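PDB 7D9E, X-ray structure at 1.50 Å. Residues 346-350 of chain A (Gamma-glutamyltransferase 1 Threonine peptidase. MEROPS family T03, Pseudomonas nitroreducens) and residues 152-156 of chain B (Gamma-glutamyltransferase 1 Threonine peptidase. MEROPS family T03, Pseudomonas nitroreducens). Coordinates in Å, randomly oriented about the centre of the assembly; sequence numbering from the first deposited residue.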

# COMPACT_ATOMS: atom_id res chain seq x y z
N PRO A 346 17.85 -18.06 -17.15
CA PRO A 346 16.86 -17.66 -18.16
C PRO A 346 16.11 -18.83 -18.76
O PRO A 346 15.10 -18.61 -19.44
CB PRO A 346 17.70 -16.98 -19.26
CG PRO A 346 19.00 -16.69 -18.62
CD PRO A 346 19.21 -17.86 -17.69
N ASP A 347 16.59 -20.06 -18.56
CA ASP A 347 16.07 -21.22 -19.27
C ASP A 347 15.38 -22.24 -18.38
O ASP A 347 14.65 -23.08 -18.90
CB ASP A 347 17.20 -21.89 -20.07
CG ASP A 347 17.95 -20.90 -20.97
N ALA A 348 15.57 -22.17 -17.06
CA ALA A 348 15.00 -23.15 -16.14
C ALA A 348 14.81 -22.53 -14.77
O ALA A 348 15.43 -21.51 -14.43
CB ALA A 348 15.89 -24.40 -16.03
N ILE A 349 13.96 -23.16 -13.96
CA ILE A 349 13.69 -22.69 -12.61
C ILE A 349 14.87 -23.02 -11.71
O ILE A 349 15.30 -24.18 -11.63
CB ILE A 349 12.41 -23.34 -12.07
CG1 ILE A 349 11.19 -22.96 -12.92
CG2 ILE A 349 12.18 -22.91 -10.63
CD1 ILE A 349 9.93 -23.71 -12.53
N SER A 350 15.36 -22.02 -11.00
CA SER A 350 16.40 -22.23 -10.00
C SER A 350 15.86 -23.04 -8.83
O SER A 350 14.71 -22.86 -8.41
CB SER A 350 16.88 -20.88 -9.48
OG SER A 350 17.64 -20.18 -10.44
N ALA B 152 5.00 -26.65 -17.75
CA ALA B 152 6.04 -27.55 -18.24
C ALA B 152 7.41 -27.23 -17.63
O ALA B 152 8.22 -28.15 -17.43
CB ALA B 152 6.11 -27.48 -19.77
N MET B 153 7.69 -25.95 -17.36
CA MET B 153 8.93 -25.60 -16.66
C MET B 153 8.95 -26.10 -15.22
O MET B 153 10.04 -26.24 -14.63
CB MET B 153 9.19 -24.09 -16.64
CG MET B 153 9.07 -23.37 -17.98
SD MET B 153 9.80 -21.72 -17.98
CE MET B 153 11.51 -22.07 -17.57
N GLY B 154 7.78 -26.34 -14.62
CA GLY B 154 7.67 -26.84 -13.27
C GLY B 154 6.96 -25.90 -12.30
O GLY B 154 6.98 -26.13 -11.09
N TYR B 155 6.32 -24.86 -12.82
CA TYR B 155 5.59 -23.94 -11.96
C TYR B 155 4.20 -24.47 -11.63
O TYR B 155 3.56 -25.16 -12.43
CB TYR B 155 5.41 -22.59 -12.66
CG TYR B 155 6.66 -21.75 -12.77
CD1 TYR B 155 7.20 -21.13 -11.65
CD2 TYR B 155 7.29 -21.56 -13.98
CE1 TYR B 155 8.33 -20.36 -11.75
CE2 TYR B 155 8.41 -20.79 -14.10
CZ TYR B 155 8.94 -20.19 -12.97
OH TYR B 155 10.06 -19.40 -13.05
N THR B 156 3.73 -24.12 -10.43
CA THR B 156 2.34 -24.28 -10.03
C THR B 156 1.67 -22.93 -10.22
O THR B 156 2.20 -21.91 -9.78
CB THR B 156 2.24 -24.69 -8.56
OG1 THR B 156 2.83 -25.99 -8.38
CG2 THR B 156 0.80 -24.73 -8.10
O HOH W 1 12.50 -25.38 -15.21

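The delta methyl of Ile A349 sits almost exactly on the axis of an aromatic ring: its CD1 lies 3.5 Å from the centroid of the Tyr B155 ring, only 5° off the ring normal. This is a CH-pi contact over the face in nearly ideal form, with the methyl hydrogens set against the pi cloud. The approach is continued by the preceding carbon of the same side chain, Ile A349 CG1, which packs 3.6 Å from Tyr B155 CZ. The isoleucine is extended, with chi1 at -62° (m) and chi2 at 173° (t), and this conformation carries CD1 away from its own backbone and across to the other chain. Ile A349 points its CA-to-CB bond toward chain B; that of Tyr B155 runs sideways, but its ring end comes nearer, with chi1 at -73° (m), and its hydroxyl is hydrogen-bonded elsewhere in the structure.

The same methyl also meets the backbone at the end of the chain B helix. Ile A349 CD1 is 3.3 Å from Met B153 O and 3.7 Å from Gly B154 C. A looser apolar contact of 4.2 Å joins Ile A349 CD1 to Met B153 CB. Gly B154 leaves the helix with a positive phi of 118° in a Schellman motif. At these backbone angles a CB would be jammed against the carbonyl oxygen of the preceding residue, which by itself calls for glycine. An ideally placed CB would in addition point toward chain A and lie 3.6 Å from Ile A349 CD1, a close approach, but not by itself a clash.

Met B153 provides the second apolar element. Its CA-to-CB bond points toward chain A, and its side chain, with chi angles of -50°, -164° and 60° (m, t, p), reaches the backbone of the chain A stretch. The terminal methyl, Met B153 CE, lies 3.6 Å from Asp A347 O and 3.9 Å from Ala A348 CA. Both contacts are made to main-chain atoms, and the CA-to-CB bonds of Asp A347 and Ala A348 point away from chain B.

No direct hydrogen bond links the modelled atoms of the two stretches, but a water supplies a polar bridge. Its oxygen accepts from Ile A349 N at 2.9 Å and donates to Met B153 O at 2.7 Å. The contact, which buries 226 Å² in total, therefore combines apolar packing centred on Ile A349 with a single water bridge between main chains.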